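Local coordinates for protein KLLA0C04147p (Kluyveromyces lactis, PDB 5H2D) that binds ergosterol in the pocket of its OSBP-related (ORD) domain and probably transfers sterols, at residues A83-Q88 and V102-V107; S250-K255 and R272-V277; E266-G271 and S287-Q292; S276-K281 and R314-H319. All blocks are in the same frame, centred on the assembly; numbering follows the deposited sequence.

Contact 1: A83-Q88 and V102-V107; sequences ADLLNQ and VAIFTV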
loop_
_atom_site.group_PDB
_atom_site.type_symbol
_atom_site.label_atom_id
_atom_site.label_comp_id
_atom_site.label_asym_id
_atom_site.label_seq_id
_atom_site.Cartn_x
_atom_site.Cartn_y
_atom_site.Cartn_z
ATOM N N ALA A 83 -10.609 -1.050 0.627
ATOM C CA ALA A 83 -10.789 -1.951 -0.501
ATOM C C ALA A 83 -12.256 -2.266 -0.794
ATOM O O ALA A 83 -12.538 -2.779 -1.883
ATOM C CB ALA A 83 -10.016 -3.251 -0.257
ATOM N N ASP A 84 -13.180 -1.981 0.135
ATOM C CA ASP A 84 -14.608 -2.098 -0.178
ATOM C C ASP A 84 -14.952 -1.344 -1.453
ATOM O O ASP A 84 -15.887 -1.723 -2.172
ATOM C CB ASP A 84 -15.462 -1.566 0.981
ATOM C CG ASP A 84 -15.539 -2.533 2.162
ATOM O OD1 ASP A 84 -15.050 -3.670 2.038
ATOM O OD2 ASP A 84 -16.099 -2.155 3.219
ATOM N N LEU A 85 -14.223 -0.260 -1.741
ATOM C CA LEU A 85 -14.478 0.515 -2.954
ATOM C C LEU A 85 -14.357 -0.339 -4.204
ATOM O O LEU A 85 -15.009 -0.048 -5.217
ATOM C CB LEU A 85 -13.518 1.705 -3.045
ATOM C CG LEU A 85 -13.786 2.814 -2.035
ATOM C CD1 LEU A 85 -12.619 3.783 -1.956
ATOM C CD2 LEU A 85 -15.061 3.556 -2.401
ATOM N N LEU A 86 -13.517 -1.377 -4.163
ATOM C CA LEU A 86 -13.287 -2.190 -5.347
ATOM C C LEU A 86 -14.429 -3.168 -5.589
ATOM O O LEU A 86 -14.727 -3.478 -6.747
ATOM C CB LEU A 86 -11.947 -2.915 -5.227
ATOM C CG LEU A 86 -10.753 -1.956 -5.163
ATOM C CD1 LEU A 86 -9.482 -2.774 -5.104
ATOM C CD2 LEU A 86 -10.746 -1.027 -6.360
ATOM N N ASN A 87 -15.073 -3.654 -4.524
ATOM C CA ASN A 87 -16.278 -4.461 -4.697
ATOM C C ASN A 87 -17.434 -3.603 -5.172
ATOM O O ASN A 87 -18.233 -4.039 -6.011
ATOM C CB ASN A 87 -16.629 -5.161 -3.394
ATOM C CG ASN A 87 -15.643 -6.230 -3.056
ATOM O OD1 ASN A 87 -15.197 -6.966 -3.943
ATOM N ND2 ASN A 87 -15.262 -6.313 -1.786
ATOM N N GLN A 88 -17.544 -2.382 -4.646
ATOM C CA GLN A 88 -18.506 -1.441 -5.205
ATOM C C GLN A 88 -18.246 -1.239 -6.692
ATOM O O GLN A 88 -19.167 -1.308 -7.511
ATOM C CB GLN A 88 -18.443 -0.110 -4.456
ATOM C CG GLN A 88 -18.940 -0.166 -3.026
ATOM C CD GLN A 88 -19.072 1.215 -2.429
ATOM O OE1 GLN A 88 -18.103 1.960 -2.361
ATOM N NE2 GLN A 88 -20.284 1.576 -2.021
ATOM N N VAL A 102 -12.534 2.871 -8.945
ATOM C CA VAL A 102 -11.122 2.475 -8.936
ATOM C C VAL A 102 -10.245 3.678 -8.616
ATOM O O VAL A 102 -9.338 3.605 -7.771
ATOM C CB VAL A 102 -10.724 1.828 -10.279
ATOM C CG1 VAL A 102 -9.198 1.753 -10.418
ATOM C CG2 VAL A 102 -11.323 0.436 -10.407
ATOM N N ALA A 103 -10.503 4.808 -9.283
ATOM C CA ALA A 103 -9.704 6.008 -9.065
ATOM C C ALA A 103 -9.789 6.468 -7.622
ATOM O O ALA A 103 -8.777 6.821 -7.007
ATOM C CB ALA A 103 -10.169 7.130 -9.993
ATOM N N ILE A 104 -11.003 6.516 -7.078
ATOM C CA ILE A 104 -11.118 6.986 -5.707
ATOM C C ILE A 104 -10.479 5.985 -4.751
ATOM O O ILE A 104 -9.860 6.385 -3.760
ATOM C CB ILE A 104 -12.585 7.313 -5.383
ATOM C CG1 ILE A 104 -12.988 8.540 -6.209
ATOM C CG2 ILE A 104 -12.759 7.598 -3.897
ATOM C CD1 ILE A 104 -14.471 8.838 -6.248
ATOM N N PHE A 105 -10.529 4.685 -5.069
ATOM C CA PHE A 105 -9.716 3.735 -4.307
ATOM C C PHE A 105 -8.238 4.132 -4.291
ATOM O O PHE A 105 -7.579 4.046 -3.245
ATOM C CB PHE A 105 -9.869 2.318 -4.862
ATOM C CG PHE A 105 -8.854 1.351 -4.309
ATOM C CD1 PHE A 105 -9.011 0.812 -3.040
ATOM C CD2 PHE A 105 -7.740 0.991 -5.056
ATOM C CE1 PHE A 105 -8.056 -0.074 -2.521
ATOM C CE2 PHE A 105 -6.801 0.102 -4.557
ATOM C CZ PHE A 105 -6.954 -0.432 -3.288
ATOM N N THR A 106 -7.679 4.530 -5.440
ATOM C CA THR A 106 -6.252 4.866 -5.447
ATOM C C THR A 106 -5.954 6.097 -4.601
ATOM O O THR A 106 -4.832 6.228 -4.092
ATOM C CB THR A 106 -5.714 5.082 -6.875
ATOM O OG1 THR A 106 -6.151 6.344 -7.399
ATOM C CG2 THR A 106 -6.147 3.947 -7.815
ATOM N N VAL A 107 -6.941 6.972 -4.408
ATOM C CA VAL A 107 -6.766 8.172 -3.598
ATOM C C VAL A 107 -6.952 7.878 -2.118
ATOM O O VAL A 107 -6.360 8.556 -1.263
ATOM C CB VAL A 107 -7.757 9.249 -4.079
ATOM C CG1 VAL A 107 -7.769 10.449 -3.132
ATOM C CG2 VAL A 107 -7.434 9.667 -5.513
#
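Leu86 lies over the Phe105 ring, and this CH-pi contact carries much of the meeting of two helices that run nearly antiparallel, their axes 8.9 Å apart. Leu86 CD1 sits 3.8 Å from the ring centroid and 8° off the normal, almost squarely above the centre. The second methyl of the same residue works nearer the root of the ring: Phe105 points its CB at the other helix, and its CG, anti to the backbone N (chi1 168°), comes within 3.7 Å of Leu86 CD2.

The remaining contacts are apolar: Leu85 CD1 lies 3.7 Å from Phe105 CA, and Ala83 CA comes 3.9 Å from Phe105 CE1, obliquely to the ring. An alanine in place of Phe105 would probably leave Leu86 CD1 and Ala83 CA without the ring they pack on and open a gap between the helices.

Beyond the pair, Trp161 of strand 161-173 packs on Ala83 and Leu86, strand 236-241 takes Ala103 and Thr106, and Ile104 reaches Val317 and Trp318 of strand 314-319.

Contact 2: S250-K255 and R272-V277; sequences SAYEVK and RWNESV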
loop_
_atom_site.group_PDB
_atom_site.type_symbol
_atom_site.label_atom_id
_atom_site.label_comp_id
_atom_site.label_asym_id
_atom_site.label_seq_id
_atom_site.Cartn_x
_atom_site.Cartn_y
_atom_site.Cartn_z
ATOM N N SER A 250 -1.628 24.617 3.802
ATOM C CA SER A 250 -2.404 23.498 4.321
ATOM C C SER A 250 -3.601 23.186 3.432
ATOM O O SER A 250 -4.753 23.283 3.863
ATOM C CB SER A 250 -2.878 23.781 5.749
ATOM O OG SER A 250 -1.845 23.516 6.688
ATOM N N ALA A 251 -3.315 22.814 2.189
ATOM C CA ALA A 251 -4.321 22.370 1.235
ATOM C C ALA A 251 -4.095 20.891 0.946
ATOM O O ALA A 251 -3.010 20.497 0.502
ATOM C CB ALA A 251 -4.261 23.192 -0.054
ATOM N N TYR A 252 -5.120 20.082 1.195
ATOM C CA TYR A 252 -5.082 18.637 0.989
ATOM C C TYR A 252 -5.878 18.249 -0.251
ATOM O O TYR A 252 -6.522 17.207 -0.302
ATOM C CB TYR A 252 -5.608 17.925 2.231
ATOM C CG TYR A 252 -4.634 17.963 3.388
ATOM C CD1 TYR A 252 -4.395 19.136 4.097
ATOM C CD2 TYR A 252 -3.942 16.825 3.763
ATOM C CE1 TYR A 252 -3.495 19.164 5.151
ATOM C CE2 TYR A 252 -3.052 16.846 4.801
ATOM C CZ TYR A 252 -2.826 18.009 5.496
ATOM O OH TYR A 252 -1.922 17.996 6.539
ATOM N N GLU A 253 -5.840 19.096 -1.273
ATOM C CA GLU A 253 -6.819 19.007 -2.343
ATOM C C GLU A 253 -6.470 17.925 -3.355
ATOM O O GLU A 253 -5.305 17.733 -3.724
ATOM C CB GLU A 253 -6.949 20.357 -3.040
ATOM C CG GLU A 253 -7.370 21.456 -2.081
ATOM C CD GLU A 253 -7.413 22.816 -2.734
ATOM O OE1 GLU A 253 -7.425 22.871 -3.983
ATOM O OE2 GLU A 253 -7.429 23.824 -1.993
ATOM N N VAL A 254 -7.497 17.209 -3.794
ATOM C CA VAL A 254 -7.369 16.250 -4.881
ATOM C C VAL A 254 -8.597 16.396 -5.770
ATOM O O VAL A 254 -9.701 16.654 -5.280
ATOM C CB VAL A 254 -7.206 14.806 -4.355
ATOM C CG1 VAL A 254 -8.433 14.376 -3.564
ATOM C CG2 VAL A 254 -6.888 13.838 -5.502
ATOM N N LYS A 255 -8.391 16.283 -7.081
ATOM C CA LYS A 255 -9.465 16.344 -8.063
ATOM C C LYS A 255 -9.146 15.363 -9.176
ATOM O O LYS A 255 -7.981 15.063 -9.433
ATOM C CB LYS A 255 -9.647 17.739 -8.696
ATOM C CG LYS A 255 -9.192 18.914 -7.860
ATOM C CD LYS A 255 -9.484 20.235 -8.585
ATOM C CE LYS A 255 -8.849 20.275 -9.966
ATOM N NZ LYS A 255 -7.359 20.354 -9.905
ATOM N N ARG A 272 -10.719 16.490 -0.213
ATOM C CA ARG A 272 -9.454 16.589 0.497
ATOM C C ARG A 272 -9.045 15.175 0.878
ATOM O O ARG A 272 -9.828 14.450 1.496
ATOM C CB ARG A 272 -9.580 17.512 1.711
ATOM C CG ARG A 272 -10.081 18.913 1.324
ATOM C CD ARG A 272 -9.885 19.925 2.438
ATOM N NE ARG A 272 -8.565 20.546 2.372
ATOM C CZ ARG A 272 -7.943 21.096 3.409
ATOM N NH1 ARG A 272 -8.515 21.095 4.605
ATOM N NH2 ARG A 272 -6.742 21.636 3.252
ATOM N N TRP A 273 -7.848 14.772 0.462
ATOM C CA TRP A 273 -7.477 13.368 0.631
ATOM C C TRP A 273 -7.223 12.986 2.082
ATOM O O TRP A 273 -7.005 11.799 2.354
ATOM C CB TRP A 273 -6.264 13.005 -0.248
ATOM C CG TRP A 273 -5.057 13.915 -0.178
ATOM C CD1 TRP A 273 -4.706 14.890 -1.076
ATOM C CD2 TRP A 273 -4.033 13.906 0.823
ATOM N NE1 TRP A 273 -3.529 15.495 -0.684
ATOM C CE2 TRP A 273 -3.102 14.914 0.483
ATOM C CE3 TRP A 273 -3.816 13.151 1.989
ATOM C CZ2 TRP A 273 -1.980 15.187 1.257
ATOM C CZ3 TRP A 273 -2.698 13.422 2.755
ATOM C CH2 TRP A 273 -1.793 14.435 2.385
ATOM N N ASN A 274 -7.267 13.928 3.023
ATOM C CA ASN A 274 -7.267 13.577 4.435
ATOM C C ASN A 274 -8.670 13.561 5.039
ATOM O O ASN A 274 -8.800 13.403 6.255
ATOM C CB ASN A 274 -6.363 14.532 5.226
ATOM C CG ASN A 274 -6.879 15.944 5.244
ATOM O OD1 ASN A 274 -7.562 16.386 4.315
ATOM N ND2 ASN A 274 -6.546 16.677 6.303
ATOM N N GLU A 275 -9.720 13.681 4.218
ATOM C CA GLU A 275 -11.067 13.836 4.757
ATOM C C GLU A 275 -12.142 13.104 3.958
ATOM O O GLU A 275 -12.748 12.163 4.467
ATOM C CB GLU A 275 -11.424 15.319 4.858
ATOM C CG GLU A 275 -12.750 15.580 5.554
ATOM C CD GLU A 275 -13.019 17.063 5.761
ATOM O OE1 GLU A 275 -12.270 17.896 5.196
ATOM O OE2 GLU A 275 -13.983 17.392 6.488
ATOM N N SER A 276 -12.415 13.523 2.725
ATOM C CA SER A 276 -13.520 12.906 1.998
ATOM C C SER A 276 -13.434 13.288 0.530
ATOM O O SER A 276 -12.835 14.306 0.168
ATOM C CB SER A 276 -14.878 13.327 2.572
ATOM O OG SER A 276 -15.087 14.718 2.414
ATOM N N VAL A 277 -14.051 12.458 -0.310
ATOM C CA VAL A 277 -14.115 12.692 -1.746
ATOM C C VAL A 277 -15.547 12.478 -2.224
ATOM O O VAL A 277 -16.191 11.494 -1.846
ATOM C CB VAL A 277 -13.153 11.778 -2.524
ATOM C CG1 VAL A 277 -13.479 11.830 -4.010
ATOM C CG2 VAL A 277 -11.711 12.213 -2.270
#
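Tyr252 and Asn274 meet because their first torsions bring the two CG atoms close, 3.5 Å apart: Tyr252 CG lies beside its backbone N (chi1 -73°), and Asn274 CG sits between its own N and carbonyl carbon (chi1 66°). The amide stacks on the phenol ring, the planes only 12° apart, with Asn274 ND2 3.6 Å above the ring plane of Tyr252 and over its centre. Trp273 meets the same ring obliquely; Tyr252 CD2 rests over its indole face toward the rim, 3.5 Å from Trp273 CH2. An alanine at Trp273 would probably leave Tyr252 CD2 and Val254 CB without the indole they pack on.

One backbone bond crosses here: Trp273 N donates to Tyr252 O at 2.9 Å, nearly in line with the carbonyl. At the outer end the Arg272 side chain adds a weak, bent bond of 2.7 Å from NH2 to Ser250 O, and the same nitrogen lies at the edge of the tyrosine ring.

Arg272 O accepts from Glu275 N at 2.8 Å and from Ser276 N at 3.0 Å. This is a classic beta bulge, with Glu275 and Ser276 both facing Arg272, at the tight turn of the hairpin joining strands 265-272 and 276-281.

Contact 3: E266-G271 and S287-Q292; sequences EWIFGG and SLEEMQ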
loop_
_atom_site.group_PDB
_atom_site.type_symbol
_atom_site.label_atom_id
_atom_site.label_comp_id
_atom_site.label_asym_id
_atom_site.label_seq_id
_atom_site.Cartn_x
_atom_site.Cartn_y
_atom_site.Cartn_z
ATOM N N GLU A 266 -17.035 11.855 -18.410
ATOM C CA GLU A 266 -18.201 11.194 -17.842
ATOM C C GLU A 266 -18.417 11.503 -16.375
ATOM O O GLU A 266 -19.565 11.560 -15.927
ATOM C CB GLU A 266 -18.088 9.671 -18.008
ATOM C CG GLU A 266 -18.069 9.190 -19.459
ATOM C CD GLU A 266 -19.420 8.664 -19.913
ATOM O OE1 GLU A 266 -20.436 8.945 -19.232
ATOM O OE2 GLU A 266 -19.464 7.944 -20.936
ATOM N N TRP A 267 -17.339 11.687 -15.615
ATOM C CA TRP A 267 -17.420 11.911 -14.180
ATOM C C TRP A 267 -16.287 12.836 -13.766
ATOM O O TRP A 267 -15.217 12.839 -14.379
ATOM C CB TRP A 267 -17.311 10.598 -13.382
ATOM C CG TRP A 267 -18.224 9.493 -13.816
ATOM C CD1 TRP A 267 -17.970 8.538 -14.762
ATOM C CD2 TRP A 267 -19.525 9.203 -13.294
ATOM N NE1 TRP A 267 -19.036 7.679 -14.865
ATOM C CE2 TRP A 267 -20.008 8.067 -13.979
ATOM C CE3 TRP A 267 -20.327 9.792 -12.317
ATOM C CZ2 TRP A 267 -21.258 7.514 -13.721
ATOM C CZ3 TRP A 267 -21.566 9.239 -12.054
ATOM C CH2 TRP A 267 -22.020 8.109 -12.752
ATOM N N ILE A 268 -16.540 13.638 -12.730
ATOM C CA ILE A 268 -15.486 14.366 -12.037
ATOM C C ILE A 268 -15.619 14.040 -10.558
ATOM O O ILE A 268 -16.675 13.624 -10.081
ATOM C CB ILE A 268 -15.545 15.894 -12.258
ATOM C CG1 ILE A 268 -16.936 16.432 -11.898
ATOM C CG2 ILE A 268 -15.126 16.246 -13.690
ATOM C CD1 ILE A 268 -17.070 17.942 -12.021
ATOM N N PHE A 269 -14.517 14.211 -9.834
ATOM C CA PHE A 269 -14.536 13.986 -8.396
ATOM C C PHE A 269 -13.500 14.890 -7.756
ATOM O O PHE A 269 -12.600 15.412 -8.422
ATOM C CB PHE A 269 -14.296 12.511 -8.043
ATOM C CG PHE A 269 -12.906 12.008 -8.359
ATOM C CD1 PHE A 269 -11.870 12.163 -7.446
ATOM C CD2 PHE A 269 -12.651 11.342 -9.548
ATOM C CE1 PHE A 269 -10.596 11.684 -7.733
ATOM C CE2 PHE A 269 -11.383 10.865 -9.830
ATOM C CZ PHE A 269 -10.362 11.035 -8.921
ATOM N N GLY A 270 -13.642 15.084 -6.455
ATOM C CA GLY A 270 -12.727 15.962 -5.753
ATOM C C GLY A 270 -13.038 15.986 -4.277
ATOM O O GLY A 270 -14.109 15.559 -3.833
ATOM N N GLY A 271 -12.070 16.490 -3.523
ATOM C CA GLY A 271 -12.206 16.600 -2.088
ATOM C C GLY A 271 -10.844 16.861 -1.476
ATOM O O GLY A 271 -9.945 17.383 -2.127
ATOM N N SER A 287 -17.600 19.131 -21.612
ATOM C CA SER A 287 -17.509 20.124 -20.553
ATOM C C SER A 287 -16.083 20.227 -20.032
ATOM O O SER A 287 -15.386 19.222 -19.865
ATOM C CB SER A 287 -18.456 19.766 -19.407
ATOM O OG SER A 287 -18.279 20.653 -18.314
ATOM N N LEU A 288 -15.649 21.459 -19.780
ATOM C CA LEU A 288 -14.381 21.719 -19.117
ATOM C C LEU A 288 -14.505 21.706 -17.600
ATOM O O LEU A 288 -13.504 21.911 -16.908
ATOM C CB LEU A 288 -13.806 23.065 -19.579
ATOM C CG LEU A 288 -14.594 24.348 -19.273
ATOM C CD1 LEU A 288 -14.515 24.733 -17.793
ATOM C CD2 LEU A 288 -14.117 25.499 -20.149
ATOM N N GLU A 289 -15.702 21.464 -17.068
ATOM C CA GLU A 289 -15.920 21.587 -15.634
ATOM C C GLU A 289 -15.068 20.594 -14.856
ATOM O O GLU A 289 -14.917 19.432 -15.250
ATOM C CB GLU A 289 -17.391 21.364 -15.290
ATOM C CG GLU A 289 -17.705 21.609 -13.820
ATOM C CD GLU A 289 -19.005 20.970 -13.383
ATOM O OE1 GLU A 289 -19.299 20.991 -12.166
ATOM O OE2 GLU A 289 -19.731 20.438 -14.254
ATOM N N GLU A 290 -14.519 21.061 -13.737
ATOM C CA GLU A 290 -13.823 20.222 -12.774
ATOM C C GLU A 290 -14.454 20.431 -11.404
ATOM O O GLU A 290 -15.222 21.370 -11.185
ATOM C CB GLU A 290 -12.321 20.529 -12.748
ATOM C CG GLU A 290 -11.637 20.189 -14.060
ATOM C CD GLU A 290 -10.262 20.802 -14.178
ATOM O OE1 GLU A 290 -9.737 21.280 -13.149
ATOM O OE2 GLU A 290 -9.712 20.810 -15.302
ATOM N N MET A 291 -14.130 19.537 -10.475
ATOM C CA MET A 291 -14.809 19.534 -9.188
ATOM C C MET A 291 -14.453 20.784 -8.394
ATOM O O MET A 291 -13.272 21.089 -8.191
ATOM C CB MET A 291 -14.443 18.286 -8.390
ATOM C CG MET A 291 -15.468 17.901 -7.348
ATOM S SD MET A 291 -16.851 17.000 -8.068
ATOM C CE MET A 291 -17.873 16.720 -6.627
ATOM N N GLN A 292 -15.484 21.508 -7.962
ATOM C CA GLN A 292 -15.319 22.610 -7.022
ATOM C C GLN A 292 -15.050 22.046 -5.632
ATOM O O GLN A 292 -15.833 21.235 -5.125
ATOM C CB GLN A 292 -16.576 23.477 -7.009
ATOM C CG GLN A 292 -16.350 24.952 -7.276
ATOM C CD GLN A 292 -17.569 25.792 -6.921
ATOM O OE1 GLN A 292 -18.262 26.310 -7.800
ATOM N NE2 GLN A 292 -17.840 25.924 -5.625
#
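Glu289, which meets Ile268 across the contact, has its backbone N bonded to Ser287 OG at 3.0 Å and 162°, closing an ST turn that bends the loop where it comes down on strand 265-272. Lys265 NZ, just before the strand segment, adds to the hold by donating to both Ser287 O and Glu289 O, so one lysine of the strand clasps two loop carbonyls.

Between the two segments themselves the contact is packing. Ile268 is the side chain under the loop: its CG2 lies 3.6 Å from Glu289 O, while CD1 pushes up to the peptide beyond, 3.7 Å from Glu290 C. The Glu289 chain is extended beyond CG, and its OE1 comes 3.8 Å from Ile268 CD1.

Met291 takes the next place along the strand. Its chain bends at chi2 (81°), which turns SD back to within 3.9 Å of Ile268 CG1, and CG sits 3.5 Å from Gly270 N. Met291 CB lies against the backbone, 3.4 Å from Phe269 O; a CB on Gly270 would clash with this carbon, so the glycine lets Met291 close on the strand.

Trp267 and Phe269 point the other way, onto helix 95-108. The loop after strand 276-281 thus folds back over the face of the antiparallel sheet that carries Ile268, while the opposite face packs on that helix.

Contact 4: S276-K281 and R314-H319; sequences SVSAKK and RFNVWH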
loop_
_atom_site.group_PDB
_atom_site.type_symbol
_atom_site.label_atom_id
_atom_site.label_comp_id
_atom_site.label_asym_id
_atom_site.label_seq_id
_atom_site.Cartn_x
_atom_site.Cartn_y
_atom_site.Cartn_z
ATOM N N SER A 276 -12.415 13.523 2.725
ATOM C CA SER A 276 -13.520 12.906 1.998
ATOM C C SER A 276 -13.434 13.288 0.530
ATOM O O SER A 276 -12.835 14.306 0.168
ATOM C CB SER A 276 -14.878 13.327 2.572
ATOM O OG SER A 276 -15.087 14.718 2.414
ATOM N N VAL A 277 -14.051 12.458 -0.310
ATOM C CA VAL A 277 -14.115 12.692 -1.746
ATOM C C VAL A 277 -15.547 12.478 -2.224
ATOM O O VAL A 277 -16.191 11.494 -1.846
ATOM C CB VAL A 277 -13.153 11.778 -2.524
ATOM C CG1 VAL A 277 -13.479 11.830 -4.010
ATOM C CG2 VAL A 277 -11.711 12.213 -2.270
ATOM N N SER A 278 -16.030 13.396 -3.054
ATOM C CA SER A 278 -17.360 13.352 -3.646
ATOM C C SER A 278 -17.220 13.386 -5.161
ATOM O O SER A 278 -16.158 13.700 -5.699
ATOM C CB SER A 278 -18.216 14.530 -3.160
ATOM O OG SER A 278 -18.432 14.453 -1.759
ATOM N N ALA A 279 -18.309 13.075 -5.862
ATOM C CA ALA A 279 -18.239 12.989 -7.313
ATOM C C ALA A 279 -19.574 13.416 -7.900
ATOM O O ALA A 279 -20.577 13.532 -7.194
ATOM C CB ALA A 279 -17.883 11.574 -7.784
ATOM N N LYS A 280 -19.577 13.624 -9.211
ATOM C CA LYS A 280 -20.813 13.919 -9.920
ATOM C C LYS A 280 -20.692 13.462 -11.364
ATOM O O LYS A 280 -19.596 13.403 -11.931
ATOM C CB LYS A 280 -21.145 15.414 -9.864
ATOM C CG LYS A 280 -20.283 16.268 -10.757
ATOM C CD LYS A 280 -20.048 17.635 -10.126
ATOM C CE LYS A 280 -21.320 18.177 -9.516
ATOM N NZ LYS A 280 -22.422 18.216 -10.525
ATOM N N LYS A 281 -21.836 13.116 -11.947
ATOM C CA LYS A 281 -21.888 12.819 -13.366
ATOM C C LYS A 281 -21.748 14.105 -14.161
ATOM O O LYS A 281 -22.364 15.125 -13.837
ATOM C CB LYS A 281 -23.207 12.129 -13.721
ATOM C CG LYS A 281 -23.280 11.622 -15.165
ATOM C CD LYS A 281 -22.616 10.247 -15.291
ATOM C CE LYS A 281 -22.523 9.763 -16.744
ATOM N NZ LYS A 281 -21.806 10.715 -17.633
ATOM N N ARG A 314 -24.332 15.800 -6.822
ATOM C CA ARG A 314 -23.139 15.266 -6.174
ATOM C C ARG A 314 -23.489 14.113 -5.244
ATOM O O ARG A 314 -24.557 14.082 -4.628
ATOM C CB ARG A 314 -22.416 16.360 -5.386
ATOM C CG ARG A 314 -21.805 17.445 -6.253
ATOM C CD ARG A 314 -20.720 18.216 -5.506
ATOM N NE ARG A 314 -21.219 18.844 -4.284
ATOM C CZ ARG A 314 -21.051 18.348 -3.062
ATOM N NH1 ARG A 314 -21.539 18.993 -2.010
ATOM N NH2 ARG A 314 -20.391 17.210 -2.887
ATOM N N PHE A 315 -22.565 13.157 -5.135
ATOM C CA PHE A 315 -22.732 12.053 -4.202
ATOM C C PHE A 315 -21.400 11.755 -3.530
ATOM O O PHE A 315 -20.343 11.886 -4.154
ATOM C CB PHE A 315 -23.273 10.794 -4.894
ATOM C CG PHE A 315 -22.478 10.362 -6.095
ATOM C CD1 PHE A 315 -22.685 10.957 -7.333
ATOM C CD2 PHE A 315 -21.546 9.342 -5.996
ATOM C CE1 PHE A 315 -21.971 10.560 -8.449
ATOM C CE2 PHE A 315 -20.825 8.935 -7.108
ATOM C CZ PHE A 315 -21.032 9.545 -8.337
ATOM N N ASN A 316 -21.467 11.377 -2.256
ATOM C CA ASN A 316 -20.273 10.987 -1.517
ATOM C C ASN A 316 -19.788 9.622 -1.983
ATOM O O ASN A 316 -20.585 8.725 -2.271
ATOM C CB ASN A 316 -20.565 10.960 -0.019
ATOM C CG ASN A 316 -20.898 12.331 0.530
ATOM O OD1 ASN A 316 -20.372 13.338 0.061
ATOM N ND2 ASN A 316 -21.782 12.378 1.526
ATOM N N VAL A 317 -18.466 9.465 -2.063
ATOM C CA VAL A 317 -17.856 8.209 -2.467
ATOM C C VAL A 317 -16.950 7.647 -1.383
ATOM O O VAL A 317 -16.950 6.434 -1.137
ATOM C CB VAL A 317 -17.079 8.360 -3.796
ATOM C CG1 VAL A 317 -18.025 8.737 -4.932
ATOM C CG2 VAL A 317 -15.983 9.392 -3.659
ATOM N N TRP A 318 -16.176 8.504 -0.715
ATOM C CA TRP A 318 -15.211 8.041 0.275
ATOM C C TRP A 318 -15.092 9.040 1.419
ATOM O O TRP A 318 -15.098 10.254 1.196
ATOM C CB TRP A 318 -13.835 7.816 -0.377
ATOM C CG TRP A 318 -12.763 7.605 0.639
ATOM C CD1 TRP A 318 -12.475 6.443 1.299
ATOM C CD2 TRP A 318 -11.868 8.595 1.153
ATOM N NE1 TRP A 318 -11.453 6.651 2.194
ATOM C CE2 TRP A 318 -11.058 7.962 2.120
ATOM C CE3 TRP A 318 -11.670 9.951 0.890
ATOM C CZ2 TRP A 318 -10.056 8.638 2.814
ATOM C CZ3 TRP A 318 -10.673 10.628 1.584
ATOM C CH2 TRP A 318 -9.885 9.967 2.538
ATOM N N HIS A 319 -14.973 8.524 2.644
ATOM C CA HIS A 319 -14.670 9.352 3.803
ATOM C C HIS A 319 -13.665 8.627 4.684
ATOM O O HIS A 319 -13.719 7.402 4.813
ATOM C CB HIS A 319 -15.932 9.670 4.620
ATOM C CG HIS A 319 -15.743 10.770 5.619
ATOM N ND1 HIS A 319 -15.006 10.610 6.776
ATOM C CD2 HIS A 319 -16.195 12.047 5.634
ATOM C CE1 HIS A 319 -15.014 11.740 7.460
ATOM N NE2 HIS A 319 -15.724 12.629 6.788
#
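Strands 276-281 and 314-319 pair antiparallel, the axes of the two segments 4.6 Å apart at 143°, with a classic beta bulge where Val317 and Trp318 both face Val277. Around Ala279 the pairing is regular: its N donates to Phe315 O and its O accepts from Phe315 N, both at 2.9 Å. Val277 N reaches Trp318 O at the same length. The bonds of Val317 N and Trp318 N to Val277 O are less certain, because that oxygen is modelled too close to a neighbour.

On the face that looks toward helix 95-108, Phe315 CG stands between its backbone N and carbonyl carbon (chi1 53°), and its ring comes to lie over Ala279 of the neighbouring strand. Ala279 offers it both O and CB over the same face, CB lying 4.2 Å from the ring centroid in an off-centre CH-pi contact. Further along, Trp318 CE3 packs 3.9 Å from Val277 CG2, and Tyr82 meets this indole edge-to-face.

The other face is polar. Ser278 OG donates to Asn316 OD1 at 2.9 Å, in the plane of the amide, whose ND2 is taken by Ser305. Lys280 folds round so that CE lies 3.4 Å from Arg314 CG, its NZ bonded to Gly312 O. Ser278 CB sits at the edge of the Arg314 guanidinium, in its plane, 3.5 Å from Arg314 NH2.

Contact 1 is the core piece, wholly apolar across its helices, and Ile104 carries it into the sheet by touching Val277 and Trp318. Contacts 2 and 4 are partly buried and share Ser276 and Val277, one at the turn that starts strand 276-281 and the other along its edge; both mix backbone bonds with aromatic packing. Contact 3 is buried too but lies farthest from the chain's centre, and its loop covers the strand with side chains rather than pairing with it. Strand 265-272 ties contact 3 to contacts 2 and 4: Gly271 N bonds to Val254 O, Gly270 N to Ser278 O, and Glu266 forms a salt bridge with Lys281.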